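Local coordinates for SUMO-1 cysteine protease S273R (African swine fever virus pig/Kenya/KEN-50/1950, PDB 6LJ9), which acts as a cysteine protease that probably matures the viral pp220 and pp62 polyproteins into core-shell proteins and dampens host innate immune responses, at residues S9-E13 with T267-I272; L72-A78 with E95-R99; E118-Y122 with P196-W200. The contacts are given in a common frame with arbitrary orientation. Residues are numbered along the deposited sequence.

Contact 1 (S9-E13 with T267-I272)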
ATOM      1  N   SER B   9      -5.759   7.909  10.694  1.00 35.76           N
ATOM      2  CA  SER B   9      -6.813   8.878  10.433  1.00 44.70           C
ATOM      3  C   SER B   9      -6.729  10.050  11.408  1.00 37.78           C
ATOM      4  O   SER B   9      -5.940  10.056  12.355  1.00 37.51           O
ATOM      5  CB  SER B   9      -8.185   8.216  10.516  1.00 35.44           C
ATOM      6  OG  SER B   9      -8.377   7.604  11.777  1.00 33.23           O
ATOM      7  N   SER B  10      -7.571  11.049  11.167  1.00 41.19           N
ATOM      8  CA  SER B  10      -7.560  12.280  11.941  1.00 38.59           C
ATOM      9  C   SER B  10      -8.971  12.842  11.960  1.00 44.24           C
ATOM     10  O   SER B  10      -9.811  12.454  11.139  1.00 40.73           O
ATOM     11  CB  SER B  10      -6.576  13.300  11.351  1.00 29.81           C
ATOM     12  OG  SER B  10      -7.088  13.878  10.162  1.00 36.56           O
ATOM     13  N   PRO B  11      -9.273  13.748  12.896  1.00 47.82           N
ATOM     14  CA  PRO B  11     -10.611  14.358  12.935  1.00 45.50           C
ATOM     15  C   PRO B  11     -10.903  15.312  11.786  1.00 39.13           C
ATOM     16  O   PRO B  11     -11.997  15.887  11.753  1.00 49.45           O
ATOM     17  CB  PRO B  11     -10.615  15.110  14.278  1.00 46.29           C
ATOM     18  CG  PRO B  11      -9.529  14.472  15.080  1.00 38.75           C
ATOM     19  CD  PRO B  11      -8.482  14.089  14.090  1.00 39.15           C
ATOM     20  N   SER B  12      -9.974  15.511  10.853  1.00 30.75           N
ATOM     21  CA  SER B  12     -10.227  16.402   9.728  1.00 34.18           C
ATOM     22  C   SER B  12     -11.358  15.859   8.862  1.00 40.32           C
ATOM     23  O   SER B  12     -11.510  14.647   8.700  1.00 33.67           O
ATOM     24  CB  SER B  12      -8.959  16.574   8.892  1.00 32.42           C
ATOM     25  OG  SER B  12      -9.227  17.277   7.690  1.00 47.62           O
ATOM     26  N   GLU B  13     -12.163  16.767   8.313  1.00 33.23           N
ATOM     27  CA  GLU B  13     -13.270  16.380   7.451  1.00 34.12           C
ATOM     28  C   GLU B  13     -12.876  16.285   5.983  1.00 33.37           C
ATOM     29  O   GLU B  13     -13.710  15.896   5.158  1.00 35.99           O
ATOM     30  CB  GLU B  13     -14.441  17.357   7.608  1.00 26.35           C
ATOM     31  CG  GLU B  13     -14.192  18.739   7.032  1.00 33.60           C
ATOM     32  CD  GLU B  13     -15.462  19.560   6.926  1.00 39.34           C
ATOM     33  OE1 GLU B  13     -16.539  19.038   7.287  1.00 27.68           O
ATOM     34  OE2 GLU B  13     -15.387  20.724   6.479  1.00 33.96           O
ATOM     35  N   THR B 267     -15.606  11.266  14.652  1.00 28.52           N
ATOM     36  CA  THR B 267     -15.009  12.464  14.076  1.00 24.07           C
ATOM     37  C   THR B 267     -13.949  12.133  13.034  1.00 38.83           C
ATOM     38  O   THR B 267     -13.604  12.997  12.220  1.00 38.75           O
ATOM     39  CB  THR B 267     -14.404  13.339  15.178  1.00 26.85           C
ATOM     40  OG1 THR B 267     -13.256  12.686  15.735  1.00 33.48           O
ATOM     41  CG2 THR B 267     -15.423  13.586  16.281  1.00 21.45           C
ATOM     42  N   HIS B 268     -13.421  10.909  13.045  1.00 27.31           N
ATOM     43  CA  HIS B 268     -12.506  10.458  12.006  1.00 19.10           C
ATOM     44  C   HIS B 268     -13.227   9.920  10.778  1.00 19.81           C
ATOM     45  O   HIS B 268     -12.603   9.791   9.718  1.00 15.90           O
ATOM     46  CB  HIS B 268     -11.574   9.368  12.546  1.00 30.89           C
ATOM     47  CG  HIS B 268     -10.606   9.851  13.582  1.00 39.57           C
ATOM     48  ND1 HIS B 268      -9.283   9.466  13.596  1.00 33.73           N
ATOM     49  CD2 HIS B 268     -10.770  10.677  14.642  1.00 36.60           C
ATOM     50  CE1 HIS B 268      -8.671  10.040  14.617  1.00 31.72           C
ATOM     51  NE2 HIS B 268      -9.551  10.779  15.267  1.00 39.19           N
ATOM     52  N   LEU B 269     -14.517   9.610  10.893  1.00 19.58           N
ATOM     53  CA  LEU B 269     -15.257   8.955   9.822  1.00 19.18           C
ATOM     54  C   LEU B 269     -16.014   9.943   8.942  1.00 31.64           C
ATOM     55  O   LEU B 269     -15.931   9.873   7.712  1.00 24.66           O
ATOM     56  CB  LEU B 269     -16.237   7.935  10.411  1.00 19.35           C
ATOM     57  CG  LEU B 269     -15.660   6.643  10.991  1.00 18.84           C
ATOM     58  CD1 LEU B 269     -16.732   5.856  11.730  1.00 23.72           C
ATOM     59  CD2 LEU B 269     -15.046   5.804   9.886  1.00 17.13           C
ATOM     60  N   PHE B 270     -16.755  10.863   9.552  1.00 19.42           N
ATOM     61  CA  PHE B 270     -17.725  11.671   8.834  1.00 24.21           C
ATOM     62  C   PHE B 270     -17.329  13.139   8.838  1.00 34.58           C
ATOM     63  O   PHE B 270     -16.551  13.600   9.679  1.00 34.57           O
ATOM     64  CB  PHE B 270     -19.124  11.512   9.437  1.00 19.76           C
ATOM     65  CG  PHE B 270     -19.537  10.083   9.634  1.00 24.44           C
ATOM     66  CD1 PHE B 270     -19.732   9.250   8.544  1.00 26.86           C
ATOM     67  CD2 PHE B 270     -19.729   9.572  10.907  1.00 24.47           C
ATOM     68  CE1 PHE B 270     -20.111   7.932   8.721  1.00 31.46           C
ATOM     69  CE2 PHE B 270     -20.109   8.256  11.090  1.00 27.97           C
ATOM     70  CZ  PHE B 270     -20.300   7.435   9.995  1.00 28.93           C
ATOM     71  N   ARG B 271     -17.886  13.868   7.876  1.00 34.61           N
ATOM     72  CA  ARG B 271     -17.722  15.307   7.781  1.00 32.87           C
ATOM     73  C   ARG B 271     -18.792  16.011   8.608  1.00 28.40           C
ATOM     74  O   ARG B 271     -19.751  15.404   9.088  1.00 27.05           O
ATOM     75  CB  ARG B 271     -17.788  15.762   6.321  1.00 33.68           C
ATOM     76  CG  ARG B 271     -19.112  15.465   5.628  1.00 39.51           C
ATOM     77  CD  ARG B 271     -19.242  16.243   4.325  1.00 37.30           C
ATOM     78  NE  ARG B 271     -20.512  15.984   3.653  1.00 42.15           N
ATOM     79  CZ  ARG B 271     -20.651  15.192   2.594  1.00 48.62           C
ATOM     80  NH1 ARG B 271     -19.594  14.580   2.076  1.00 28.17           N
ATOM     81  NH2 ARG B 271     -21.847  15.016   2.049  1.00 34.50           N
ATOM     82  N   ILE B 272     -18.616  17.321   8.773  1.00 29.61           N
ATOM     83  CA  ILE B 272     -19.547  18.141   9.544  1.00 34.66           C
ATOM     84  C   ILE B 272     -20.676  18.551   8.602  1.00 51.36           C
ATOM     85  O   ILE B 272     -20.549  19.509   7.839  1.00 73.35           O
ATOM     86  CB  ILE B 272     -18.854  19.357  10.163  1.00 39.81           C
ATOM     87  CG1 ILE B 272     -17.607  18.915  10.931  1.00 37.16           C
ATOM     88  CG2 ILE B 272     -19.805  20.098  11.087  1.00 31.66           C
ATOM     89  CD1 ILE B 272     -16.687  20.051  11.309  1.00 45.25           C
TER
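The irregular loop 9-13, between helices 3-6 and 27-32, lies along the end of helix 259-269 and the short strand 270-271, where 267-272 belongs to the Ulp1-like catalytic domain. His268 buries most. Ser10 O and Pro11 N sit over one face of its imidazole, with Pro11 CD 3.7 Å from His268 NE2. At the ring edge, Ser9 OG and His268 ND1 form a hydrogen bond of 2.8 Å. The two backbones run so close that CA-H groups meet carbonyls: Pro11 CA is 3.4 Å from Thr267 O, and His268 CA 3.5 Å from Ser10 O. Pro11 O and Thr267 O, both acceptors, face each other at 3.3 Å without bonding; Arg82 supplies a donor to Pro11 O. At the far end Glu13 points its CA-to-CB bond toward 267-272, and its OE1 is also hydrogen-bonded to Ser49 OG. With Arg271 CB 3.6 Å away, Glu13 OE1 accepts the backbone N-H of Ile272, the N-to-OE1 distance being 3.1 Å and the angle at hydrogen 164°.

Contact 2 (L72-A78 with E95-R99)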
ATOM      1  N   LEU B  72     -18.173  17.622  -2.582  1.00 41.85           N
ATOM      2  CA  LEU B  72     -18.501  16.860  -1.383  1.00 34.11           C
ATOM      3  C   LEU B  72     -18.166  15.382  -1.538  1.00 39.15           C
ATOM      4  O   LEU B  72     -17.773  14.733  -0.563  1.00 51.91           O
ATOM      5  CB  LEU B  72     -19.982  17.030  -1.045  1.00 30.77           C
ATOM      6  CG  LEU B  72     -20.420  18.358  -0.429  1.00 38.08           C
ATOM      7  CD1 LEU B  72     -21.932  18.487  -0.483  1.00 39.02           C
ATOM      8  CD2 LEU B  72     -19.927  18.462   1.006  1.00 24.45           C
ATOM      9  N   GLU B  73     -18.310  14.832  -2.746  1.00 44.17           N
ATOM     10  CA  GLU B  73     -18.090  13.402  -2.938  1.00 53.73           C
ATOM     11  C   GLU B  73     -16.618  13.057  -3.125  1.00 40.90           C
ATOM     12  O   GLU B  73     -16.215  11.925  -2.834  1.00 54.87           O
ATOM     13  CB  GLU B  73     -18.887  12.895  -4.140  1.00 67.79           C
ATOM     14  CG  GLU B  73     -20.393  13.051  -4.014  1.00 87.18           C
ATOM     15  CD  GLU B  73     -21.149  12.258  -5.063  1.00104.60           C
ATOM     16  OE1 GLU B  73     -21.673  11.175  -4.726  1.00110.81           O
ATOM     17  OE2 GLU B  73     -21.211  12.712  -6.224  1.00110.05           O
ATOM     18  N   THR B  74     -15.803  14.000  -3.603  1.00 36.12           N
ATOM     19  CA  THR B  74     -14.424  13.702  -3.962  1.00 41.01           C
ATOM     20  C   THR B  74     -13.385  14.282  -3.013  1.00 38.89           C
ATOM     21  O   THR B  74     -12.279  13.740  -2.939  1.00 39.40           O
ATOM     22  CB  THR B  74     -14.120  14.207  -5.381  1.00 31.59           C
ATOM     23  OG1 THR B  74     -14.311  15.626  -5.437  1.00 39.34           O
ATOM     24  CG2 THR B  74     -15.035  13.535  -6.394  1.00 36.13           C
ATOM     25  N   ARG B  75     -13.702  15.358  -2.293  1.00 36.00           N
ATOM     26  CA  ARG B  75     -12.726  16.014  -1.436  1.00 37.14           C
ATOM     27  C   ARG B  75     -13.133  16.069   0.030  1.00 36.56           C
ATOM     28  O   ARG B  75     -12.383  16.622   0.842  1.00 39.43           O
ATOM     29  CB  ARG B  75     -12.448  17.436  -1.940  1.00 32.71           C
ATOM     30  CG  ARG B  75     -11.850  17.487  -3.337  1.00 41.65           C
ATOM     31  CD  ARG B  75     -11.412  18.895  -3.699  1.00 37.21           C
ATOM     32  NE  ARG B  75     -10.355  19.383  -2.819  1.00 56.39           N
ATOM     33  CZ  ARG B  75      -9.056  19.281  -3.082  1.00 51.81           C
ATOM     34  NH1 ARG B  75      -8.648  18.708  -4.206  1.00 48.08           N
ATOM     35  NH2 ARG B  75      -8.164  19.754  -2.222  1.00 57.95           N
ATOM     36  N   PHE B  76     -14.287  15.520   0.394  1.00 32.33           N
ATOM     37  CA  PHE B  76     -14.726  15.470   1.779  1.00 29.73           C
ATOM     38  C   PHE B  76     -15.024  14.032   2.176  1.00 37.27           C
ATOM     39  O   PHE B  76     -15.230  13.159   1.328  1.00 32.91           O
ATOM     40  CB  PHE B  76     -15.975  16.334   2.007  1.00 21.80           C
ATOM     41  CG  PHE B  76     -15.709  17.811   1.979  1.00 32.69           C
ATOM     42  CD1 PHE B  76     -15.674  18.499   0.777  1.00 22.45           C
ATOM     43  CD2 PHE B  76     -15.506  18.514   3.155  1.00 23.31           C
ATOM     44  CE1 PHE B  76     -15.434  19.860   0.747  1.00 29.17           C
ATOM     45  CE2 PHE B  76     -15.267  19.875   3.133  1.00 33.22           C
ATOM     46  CZ  PHE B  76     -15.231  20.549   1.926  1.00 30.35           C
ATOM     47  N   LYS B  77     -15.041  13.792   3.484  1.00 30.93           N
ATOM     48  CA  LYS B  77     -15.454  12.495   3.987  1.00 25.56           C
ATOM     49  C   LYS B  77     -16.967  12.339   3.841  1.00 31.75           C
ATOM     50  O   LYS B  77     -17.699  13.295   3.573  1.00 34.90           O
ATOM     51  CB  LYS B  77     -15.025  12.322   5.443  1.00 27.45           C
ATOM     52  CG  LYS B  77     -13.521  12.194   5.630  1.00 28.55           C
ATOM     53  CD  LYS B  77     -13.144  12.085   7.099  1.00 24.25           C
ATOM     54  CE  LYS B  77     -11.654  11.827   7.267  1.00 30.92           C
ATOM     55  NZ  LYS B  77     -11.233  11.870   8.696  1.00 25.17           N
ATOM     56  N   ALA B  78     -17.433  11.105   4.015  1.00 28.82           N
ATOM     57  CA  ALA B  78     -18.845  10.815   3.839  1.00 29.94           C
ATOM     58  C   ALA B  78     -19.676  11.503   4.922  1.00 35.86           C
ATOM     59  O   ALA B  78     -19.207  11.700   6.045  1.00 31.97           O
ATOM     60  CB  ALA B  78     -19.088   9.309   3.879  1.00 25.76           C
ATOM     61  N   GLU B  95     -20.285   4.353   1.710  1.00 26.25           N
ATOM     62  CA  GLU B  95     -19.561   5.527   1.239  1.00 27.95           C
ATOM     63  C   GLU B  95     -18.258   5.751   1.994  1.00 20.95           C
ATOM     64  O   GLU B  95     -17.367   6.431   1.477  1.00 33.07           O
ATOM     65  CB  GLU B  95     -20.461   6.758   1.344  1.00 34.34           C
ATOM     66  CG  GLU B  95     -21.715   6.659   0.489  1.00 48.73           C
ATOM     67  CD  GLU B  95     -22.760   7.691   0.860  1.00 71.02           C
ATOM     68  OE1 GLU B  95     -22.436   8.610   1.639  1.00 74.36           O
ATOM     69  OE2 GLU B  95     -23.906   7.579   0.375  1.00 77.57           O
ATOM     70  N   THR B  96     -18.124   5.194   3.200  1.00 24.90           N
ATOM     71  CA  THR B  96     -16.861   5.292   3.925  1.00 22.62           C
ATOM     72  C   THR B  96     -15.835   4.306   3.377  1.00 21.72           C
ATOM     73  O   THR B  96     -14.675   4.670   3.146  1.00 23.86           O
ATOM     74  CB  THR B  96     -17.090   5.055   5.421  1.00 22.94           C
ATOM     75  OG1 THR B  96     -17.884   6.119   5.960  1.00 20.52           O
ATOM     76  CG2 THR B  96     -15.762   4.992   6.165  1.00 26.00           C
ATOM     77  N   LEU B  97     -16.248   3.055   3.157  1.00 22.30           N
ATOM     78  CA  LEU B  97     -15.328   2.052   2.628  1.00 23.10           C
ATOM     79  C   LEU B  97     -14.929   2.359   1.191  1.00 21.91           C
ATOM     80  O   LEU B  97     -13.817   2.017   0.772  1.00 23.84           O
ATOM     81  CB  LEU B  97     -15.954   0.660   2.722  1.00 21.99           C
ATOM     82  CG  LEU B  97     -16.266   0.163   4.136  1.00 26.43           C
ATOM     83  CD1 LEU B  97     -16.800  -1.259   4.092  1.00 20.34           C
ATOM     84  CD2 LEU B  97     -15.032   0.250   5.020  1.00 13.96           C
ATOM     85  N   GLN B  98     -15.817   2.999   0.425  1.00 16.08           N
ATOM     86  CA  GLN B  98     -15.452   3.434  -0.919  1.00 30.29           C
ATOM     87  C   GLN B  98     -14.361   4.498  -0.890  1.00 22.20           C
ATOM     88  O   GLN B  98     -13.538   4.563  -1.809  1.00 31.01           O
ATOM     89  CB  GLN B  98     -16.684   3.957  -1.657  1.00 24.63           C
ATOM     90  CG  GLN B  98     -17.636   2.871  -2.132  1.00 34.31           C
ATOM     91  CD  GLN B  98     -18.908   3.437  -2.730  1.00 49.82           C
ATOM     92  OE1 GLN B  98     -19.443   4.435  -2.249  1.00 67.10           O
ATOM     93  NE2 GLN B  98     -19.398   2.804  -3.790  1.00 44.79           N
ATOM     94  N   ARG B  99     -14.334   5.338   0.149  1.00 19.89           N
ATOM     95  CA  ARG B  99     -13.294   6.357   0.248  1.00 24.93           C
ATOM     96  C   ARG B  99     -11.968   5.762   0.709  1.00 25.70           C
ATOM     97  O   ARG B  99     -10.900   6.205   0.270  1.00 28.52           O
ATOM     98  CB  ARG B  99     -13.733   7.472   1.197  1.00 25.21           C
ATOM     99  CG  ARG B  99     -14.701   8.468   0.578  1.00 30.44           C
ATOM    100  CD  ARG B  99     -15.288   9.404   1.623  1.00 37.96           C
ATOM    101  NE  ARG B  99     -16.019  10.508   1.005  1.00 35.87           N
ATOM    102  CZ  ARG B  99     -17.263  10.418   0.546  1.00 34.73           C
ATOM    103  NH1 ARG B  99     -17.923   9.271   0.631  1.00 28.30           N
ATOM    104  NH2 ARG B  99     -17.846  11.475  -0.003  1.00 40.89           N
TER
HETATM  105  O   HOH W   1     -16.255   8.649   5.425  1.00 26.43           O
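Arg99 lays one face of its guanidinium over the peptide between Lys77 and Ala78, with NE 3.5 Å from Lys77 C, and this one side chain gives the largest share of the buried surface. Its trans chi2 and chi3 keep the chain extended, so that the planar head reaches from its own helix to the carbonyls of Leu72 and Phe76. At the edge of the guanidinium, Arg99 NE donates to Phe76 O at 2.8 Å; NH2 adds weak bonds to the same Phe76 O, at 3.4 Å, and to Leu72 O, at 3.3 Å. The helix 68-75 runs out here, and the guanidinium has several N-H donors with which to meet carbonyls at and just beyond its last turn. From there the chain passes into strand 78-79, which pairs in parallel with strand 270-271, while helix 90-103 packs alongside. Ala78 points its CB at that helix, 3.8 Å from Glu95 CB and 3.5 Å from Arg99 NH1. Arg99 NH1 in turn bonds Glu95 O, 3.0 Å away in its own helix. A water accepts from Ala78 N at 3.1 Å and donates to Thr96 OG1 at 3.1 Å, while the Thr96 hydroxyl also hydrogen-bonds Asn92.

Contact 3 (E118-Y122 with P196-W200)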
ATOM      1  N   GLU B 118     -27.628 -12.422   4.593  1.00123.80           N
ATOM      2  CA  GLU B 118     -27.335 -13.848   4.640  1.00127.32           C
ATOM      3  C   GLU B 118     -27.455 -14.493   3.266  1.00126.28           C
ATOM      4  O   GLU B 118     -26.814 -15.519   3.010  1.00129.60           O
ATOM      5  CB  GLU B 118     -28.279 -14.521   5.642  1.00134.53           C
ATOM      6  CG  GLU B 118     -28.269 -16.040   5.653  1.00144.06           C
ATOM      7  CD  GLU B 118     -29.322 -16.620   6.581  1.00149.42           C
ATOM      8  OE1 GLU B 118     -29.995 -15.840   7.287  1.00149.45           O
ATOM      9  OE2 GLU B 118     -29.481 -17.858   6.599  1.00149.17           O
ATOM     10  N   ARG B 119     -28.236 -13.893   2.370  1.00117.07           N
ATOM     11  CA  ARG B 119     -28.518 -14.380   1.023  1.00107.53           C
ATOM     12  C   ARG B 119     -27.300 -14.353   0.108  1.00107.63           C
ATOM     13  O   ARG B 119     -27.464 -14.613  -1.092  1.00109.11           O
ATOM     14  CB  ARG B 119     -29.647 -13.548   0.414  1.00103.88           C
ATOM     15  CG  ARG B 119     -30.682 -13.094   1.438  1.00105.60           C
ATOM     16  CD  ARG B 119     -31.816 -12.306   0.797  1.00107.24           C
ATOM     17  NE  ARG B 119     -32.782 -11.835   1.788  1.00105.31           N
ATOM     18  CZ  ARG B 119     -33.959 -11.294   1.492  1.00108.24           C
ATOM     19  NH1 ARG B 119     -34.329 -11.155   0.226  1.00116.58           N
ATOM     20  NH2 ARG B 119     -34.771 -10.894   2.462  1.00100.31           N
ATOM     21  N   ILE B 120     -26.104 -14.057   0.622  1.00107.05           N
ATOM     22  CA  ILE B 120     -24.922 -13.971  -0.227  1.00109.24           C
ATOM     23  C   ILE B 120     -24.555 -15.334  -0.801  1.00118.10           C
ATOM     24  O   ILE B 120     -23.926 -15.414  -1.863  1.00127.79           O
ATOM     25  CB  ILE B 120     -23.750 -13.352   0.566  1.00103.74           C
ATOM     26  CG1 ILE B 120     -22.563 -13.050  -0.351  1.00106.69           C
ATOM     27  CG2 ILE B 120     -23.330 -14.261   1.712  1.00 97.92           C
ATOM     28  CD1 ILE B 120     -21.405 -12.384   0.359  1.00108.82           C
ATOM     29  N   HIS B 121     -24.952 -16.416  -0.130  1.00112.83           N
ATOM     30  CA  HIS B 121     -24.687 -17.754  -0.643  1.00105.61           C
ATOM     31  C   HIS B 121     -25.576 -18.107  -1.826  1.00 99.63           C
ATOM     32  O   HIS B 121     -25.220 -18.992  -2.614  1.00 99.07           O
ATOM     33  CB  HIS B 121     -24.874 -18.789   0.466  1.00102.38           C
ATOM     34  CG  HIS B 121     -24.057 -18.519   1.689  1.00106.83           C
ATOM     35  ND1 HIS B 121     -24.602 -18.492   2.954  1.00108.64           N
ATOM     36  CD2 HIS B 121     -22.735 -18.268   1.844  1.00106.15           C
ATOM     37  CE1 HIS B 121     -23.652 -18.235   3.835  1.00107.19           C
ATOM     38  NE2 HIS B 121     -22.509 -18.095   3.188  1.00107.05           N
ATOM     39  N   TYR B 122     -26.716 -17.436  -1.974  1.00 96.41           N
ATOM     40  CA  TYR B 122     -27.649 -17.705  -3.058  1.00 93.90           C
ATOM     41  C   TYR B 122     -27.762 -16.551  -4.041  1.00 90.40           C
ATOM     42  O   TYR B 122     -28.581 -16.617  -4.962  1.00 89.66           O
ATOM     43  CB  TYR B 122     -29.027 -18.046  -2.485  1.00 90.49           C
ATOM     44  CG  TYR B 122     -28.951 -18.889  -1.233  1.00 83.91           C
ATOM     45  CD1 TYR B 122     -28.641 -20.240  -1.300  1.00 78.52           C
ATOM     46  CD2 TYR B 122     -29.175 -18.328   0.018  1.00 84.20           C
ATOM     47  CE1 TYR B 122     -28.564 -21.011  -0.159  1.00 75.79           C
ATOM     48  CE2 TYR B 122     -29.101 -19.093   1.164  1.00 85.69           C
ATOM     49  CZ  TYR B 122     -28.794 -20.433   1.070  1.00 79.77           C
ATOM     50  OH  TYR B 122     -28.719 -21.201   2.210  1.00 78.49           O
ATOM     51  N   PRO B 196     -24.598 -19.037   8.909  1.00 62.46           N
ATOM     52  CA  PRO B 196     -24.284 -18.588   7.541  1.00 62.26           C
ATOM     53  C   PRO B 196     -22.952 -17.870   7.424  1.00 50.34           C
ATOM     54  O   PRO B 196     -22.265 -18.018   6.407  1.00 43.63           O
ATOM     55  CB  PRO B 196     -25.466 -17.670   7.203  1.00 59.41           C
ATOM     56  CG  PRO B 196     -26.589 -18.219   8.007  1.00 52.00           C
ATOM     57  CD  PRO B 196     -25.982 -18.697   9.293  1.00 59.59           C
ATOM     58  N   VAL B 197     -22.558 -17.096   8.437  1.00 47.50           N
ATOM     59  CA  VAL B 197     -21.250 -16.450   8.398  1.00 46.21           C
ATOM     60  C   VAL B 197     -20.140 -17.493   8.435  1.00 34.61           C
ATOM     61  O   VAL B 197     -19.123 -17.363   7.741  1.00 34.02           O
ATOM     62  CB  VAL B 197     -21.120 -15.433   9.549  1.00 47.07           C
ATOM     63  CG1 VAL B 197     -19.722 -14.834   9.577  1.00 34.24           C
ATOM     64  CG2 VAL B 197     -22.166 -14.337   9.402  1.00 41.74           C
ATOM     65  N   ILE B 198     -20.324 -18.552   9.228  1.00 42.29           N
ATOM     66  CA  ILE B 198     -19.323 -19.614   9.305  1.00 33.97           C
ATOM     67  C   ILE B 198     -19.152 -20.291   7.949  1.00 33.58           C
ATOM     68  O   ILE B 198     -18.026 -20.546   7.505  1.00 43.31           O
ATOM     69  CB  ILE B 198     -19.704 -20.626  10.404  1.00 41.63           C
ATOM     70  CG1 ILE B 198     -19.681 -19.957  11.780  1.00 46.63           C
ATOM     71  CG2 ILE B 198     -18.768 -21.827  10.377  1.00 20.90           C
ATOM     72  CD1 ILE B 198     -18.295 -19.555  12.245  1.00 65.69           C
ATOM     73  N   ARG B 199     -20.263 -20.585   7.267  1.00 44.44           N
ATOM     74  CA  ARG B 199     -20.175 -21.218   5.952  1.00 50.40           C
ATOM     75  C   ARG B 199     -19.432 -20.331   4.962  1.00 43.29           C
ATOM     76  O   ARG B 199     -18.631 -20.820   4.155  1.00 52.77           O
ATOM     77  CB  ARG B 199     -21.570 -21.542   5.420  1.00 59.36           C
ATOM     78  CG  ARG B 199     -22.454 -22.316   6.380  1.00 61.01           C
ATOM     79  CD  ARG B 199     -23.874 -22.369   5.852  1.00 71.16           C
ATOM     80  NE  ARG B 199     -24.855 -22.457   6.927  1.00 86.04           N
ATOM     81  CZ  ARG B 199     -26.139 -22.145   6.790  1.00 96.11           C
ATOM     82  NH1 ARG B 199     -26.596 -21.717   5.621  1.00 96.55           N
ATOM     83  NH2 ARG B 199     -26.963 -22.253   7.823  1.00 98.45           N
ATOM     84  N   TRP B 200     -19.686 -19.021   5.009  1.00 34.88           N
ATOM     85  CA  TRP B 200     -19.004 -18.097   4.109  1.00 38.69           C
ATOM     86  C   TRP B 200     -17.506 -18.053   4.392  1.00 37.88           C
ATOM     87  O   TRP B 200     -16.694 -18.073   3.460  1.00 39.48           O
ATOM     88  CB  TRP B 200     -19.616 -16.701   4.225  1.00 28.71           C
ATOM     89  CG  TRP B 200     -19.033 -15.711   3.262  1.00 28.08           C
ATOM     90  CD1 TRP B 200     -19.489 -15.422   2.010  1.00 36.57           C
ATOM     91  CD2 TRP B 200     -17.885 -14.881   3.473  1.00 26.35           C
ATOM     92  NE1 TRP B 200     -18.697 -14.462   1.427  1.00 38.77           N
ATOM     93  CE2 TRP B 200     -17.705 -14.114   2.305  1.00 34.57           C
ATOM     94  CE3 TRP B 200     -16.992 -14.711   4.536  1.00 32.83           C
ATOM     95  CZ2 TRP B 200     -16.668 -13.191   2.169  1.00 36.88           C
ATOM     96  CZ3 TRP B 200     -15.964 -13.795   4.400  1.00 23.89           C
ATOM     97  CH2 TRP B 200     -15.811 -13.047   3.225  1.00 25.58           C
TER
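No hydrogen bond crosses between the 3-10 turn 119-121 and helix 195-208; the fit can be read from the side-chain conformations. With chi1 in the m well, His121 sends its imidazole edge-on at the helix: CE1 comes to 2.9 Å from Pro196 O and NE2 to 3.4 Å from Trp200 CB. Although His121 NE2 is 3.2 Å from Pro196 O, the angle is poor and no hydrogen bond forms; within the helix Pro196 O accepts from Trp200 N at 3.1 Å. Ile120 is fully extended, t at both chi1 and chi2, which carries its CD1 to 4.0 Å from Trp200 CD1 and 3.6 Å from Trp200 NE1. Trp200, t at chi1, buries that indole nitrogen without a partner. Glu118 also stretches out in t, t, placing OE2 3.2 Å from Pro196 CG, though this side chain is poorly ordered. At the exposed margin Tyr122 OH stops 4.1 Å from Arg199 NH1. Helix 195-208 forms the crossover of a beta-alpha-beta unit between the adjacent parallel strands 181-186 and 215-220; Val197 and Trp200 rest on Ile172 of strand 169-175, while the turn, from the loop between strand 107-109 and helix 129-134, packs against the helix flank.

Taken together, the three contacts illustrate how chemistry follows location. Contacts 1 and 2, both partly buried and with centres about 11 Å apart, converge on the two-stranded parallel sheet of 78-79 and 270-271, and Lys77 joins them directly, its NZ bonding His268 O and Ser12 O. In contact 1 a carboxylate takes a backbone N-H and an imidazole pairs with a serine hydroxyl; in contact 2 a guanidinium bonds carbonyls and a water bridges a backbone N-H to a threonine hydroxyl. Contact 3 stands apart at the surface, its centre about 33 Å from that of contact 1; without hydrogen bonds across it, it consists of van der Waals contacts, partly of polar groups.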